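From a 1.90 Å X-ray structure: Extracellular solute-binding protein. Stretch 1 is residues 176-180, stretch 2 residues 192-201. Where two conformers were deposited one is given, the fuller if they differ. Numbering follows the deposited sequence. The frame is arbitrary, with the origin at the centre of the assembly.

Stretch 1 (176-180) YEETY
Stretch 2 (192-201) EAARGLLDKG

How do the two backbones lie against each other? Residues 176-180 form an extended strand, phi/psi near -140/145 until Tyr-180 at -109/133, and the helix that includes 192-199, near -60/-43, runs almost antiparallel to it, at 159° with axes approaching to 8.8 Å. The CA atoms of Thr-179 and Ala-193 lie 6.3 Å apart, those of Glu-177 and Leu-197 7.3 Å. Strand alternation points Glu-177 and Thr-179 toward the helix and Glu-178 and Tyr-180 away; a four-residue helical step brings Ala-193 and Leu-197 to the same face. After the last turn, Gly-201 adopts 121/6 in a Schellman motif, its N hydrogen-bonded to Leu-198 O at 2.9 Å; a CB there would jam against the preceding carbonyl.

Which side chains meet in van der Waals packing? Leu-197 (chi1 m, chi2 t) sets CD2 3.6 Å from Glu-177 CD and 3.7 Å from Thr-179 OG1, so its CD2 methyl packs against the side chains of both Glu-177 and Thr-179. Thr-179 (chi1 m) places CG2 3.7 Å from Ala-193 CB, an apolar contact of two methyls where the CA atoms are closest.

What charge pairing joins them? Lys-200, chi1 m and then t throughout, reaches toward the strand, pointing partly along its N-to-C direction, so that NZ donates to Glu-177 OE2 at 2.9 Å, a hydrogen-bonded salt bridge. Glu-177 meets it extended, chi1 and chi2 both t and chi3 -22°.

How does water complete the contact? One water donates to Glu-177 OE1 at 3.3 Å and Leu-197 O at 3.1 Å; another donates to Thr-179 OG1 at 2.8 Å and Ala-193 O at 2.7 Å. Each links a strand side chain to a helix carbonyl, bridging polar groups that make no direct hydrogen bond to each other.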

# COMPACT_ATOMS: atom_id res chain seq x y z
N TYR A 176 5.08 -14.77 17.95
CA TYR A 176 4.74 -14.54 16.55
C TYR A 176 4.92 -15.83 15.76
O TYR A 176 5.92 -16.53 15.92
CB TYR A 176 5.64 -13.44 15.99
CG TYR A 176 5.47 -13.15 14.51
CD1 TYR A 176 4.47 -12.30 14.04
CD2 TYR A 176 6.32 -13.74 13.59
CE1 TYR A 176 4.33 -12.05 12.68
CE2 TYR A 176 6.18 -13.49 12.23
CZ TYR A 176 5.20 -12.65 11.79
OH TYR A 176 5.10 -12.43 10.44
N GLU A 177 3.93 -16.13 14.92
CA GLU A 177 4.02 -17.24 13.97
C GLU A 177 3.46 -16.76 12.65
O GLU A 177 2.56 -15.92 12.62
CB GLU A 177 3.23 -18.47 14.46
CG GLU A 177 3.62 -19.76 13.74
CD GLU A 177 2.78 -20.97 14.13
OE1 GLU A 177 2.18 -20.98 15.24
OE2 GLU A 177 2.73 -21.94 13.33
N GLU A 178 3.99 -17.29 11.56
CA GLU A 178 3.50 -16.92 10.24
C GLU A 178 3.44 -18.15 9.33
O GLU A 178 4.14 -19.14 9.53
CB GLU A 178 4.38 -15.83 9.63
CG GLU A 178 5.76 -16.32 9.21
CD GLU A 178 6.77 -15.22 9.04
OE1 GLU A 178 6.40 -14.02 8.97
OE2 GLU A 178 7.96 -15.56 8.95
N THR A 179 2.58 -18.06 8.33
CA THR A 179 2.38 -19.11 7.36
C THR A 179 2.25 -18.48 5.99
O THR A 179 1.58 -17.45 5.84
CB THR A 179 1.09 -19.90 7.66
OG1 THR A 179 1.19 -20.52 8.94
CG2 THR A 179 0.84 -20.99 6.63
N TYR A 180 2.85 -19.11 5.00
CA TYR A 180 2.75 -18.68 3.61
C TYR A 180 1.88 -19.64 2.80
O TYR A 180 2.06 -20.85 2.89
CB TYR A 180 4.15 -18.60 3.02
CG TYR A 180 5.02 -17.54 3.68
CD1 TYR A 180 4.86 -16.19 3.37
CD2 TYR A 180 6.01 -17.89 4.60
CE1 TYR A 180 5.65 -15.22 3.98
CE2 TYR A 180 6.80 -16.92 5.21
CZ TYR A 180 6.61 -15.58 4.88
OH TYR A 180 7.41 -14.62 5.47
N GLU A 192 -7.57 -21.25 5.44
CA GLU A 192 -7.04 -22.44 6.11
C GLU A 192 -5.80 -22.13 6.95
O GLU A 192 -5.66 -22.61 8.08
CB GLU A 192 -6.72 -23.52 5.06
CG GLU A 192 -7.96 -24.08 4.38
CD GLU A 192 -7.68 -24.82 3.07
OE1 GLU A 192 -6.51 -24.91 2.62
OE2 GLU A 192 -8.67 -25.31 2.48
N ALA A 193 -4.89 -21.34 6.39
CA ALA A 193 -3.66 -20.96 7.08
C ALA A 193 -4.00 -20.13 8.32
O ALA A 193 -3.46 -20.38 9.38
CB ALA A 193 -2.72 -20.18 6.15
N ALA A 194 -4.91 -19.18 8.18
CA ALA A 194 -5.32 -18.34 9.32
C ALA A 194 -5.98 -19.15 10.44
O ALA A 194 -5.71 -18.93 11.63
CB ALA A 194 -6.21 -17.21 8.85
N ARG A 195 -6.85 -20.08 10.07
CA ARG A 195 -7.49 -20.99 11.04
C ARG A 195 -6.43 -21.82 11.80
O ARG A 195 -6.54 -22.02 13.01
CB ARG A 195 -8.50 -21.91 10.32
CG ARG A 195 -9.35 -22.79 11.23
CD ARG A 195 -10.48 -23.47 10.44
NE ARG A 195 -10.01 -24.33 9.35
CZ ARG A 195 -10.18 -24.14 8.03
NH1 ARG A 195 -9.70 -25.03 7.18
NH2 ARG A 195 -10.83 -23.08 7.53
N GLY A 196 -5.40 -22.27 11.10
CA GLY A 196 -4.32 -23.02 11.74
C GLY A 196 -3.60 -22.21 12.82
O GLY A 196 -3.33 -22.71 13.91
N LEU A 197 -3.31 -20.94 12.52
CA LEU A 197 -2.68 -20.05 13.49
C LEU A 197 -3.63 -19.74 14.66
O LEU A 197 -3.21 -19.69 15.81
CB LEU A 197 -2.24 -18.75 12.82
CG LEU A 197 -1.18 -18.93 11.73
CD1 LEU A 197 -0.96 -17.63 10.98
CD2 LEU A 197 0.11 -19.41 12.32
N LEU A 198 -4.90 -19.57 14.35
CA LEU A 198 -5.94 -19.36 15.36
C LEU A 198 -6.04 -20.55 16.32
O LEU A 198 -6.02 -20.38 17.55
CB LEU A 198 -7.27 -19.13 14.65
CG LEU A 198 -8.48 -18.68 15.42
CD1 LEU A 198 -8.20 -17.34 16.09
CD2 LEU A 198 -9.65 -18.58 14.45
N ASP A 199 -6.10 -21.75 15.76
CA ASP A 199 -6.15 -22.98 16.55
C ASP A 199 -4.94 -23.15 17.47
O ASP A 199 -5.07 -23.67 18.57
CB ASP A 199 -6.24 -24.20 15.64
CG ASP A 199 -7.55 -24.28 14.90
OD1 ASP A 199 -8.49 -23.53 15.23
OD2 ASP A 199 -7.64 -25.11 13.96
N LYS A 200 -3.78 -22.70 17.02
CA LYS A 200 -2.58 -22.71 17.84
C LYS A 200 -2.54 -21.61 18.90
O LYS A 200 -1.68 -21.64 19.76
CB LYS A 200 -1.32 -22.63 16.97
CG LYS A 200 -1.03 -23.92 16.22
CD LYS A 200 0.14 -23.70 15.28
CE LYS A 200 0.36 -24.88 14.37
NZ LYS A 200 1.44 -24.56 13.38
N GLY A 201 -3.45 -20.63 18.83
CA GLY A 201 -3.56 -19.61 19.87
C GLY A 201 -3.40 -18.15 19.49
O GLY A 201 -3.40 -17.30 20.37
O HOH W 1 -0.26 -19.00 16.20
O HOH W 2 -1.17 -21.84 9.58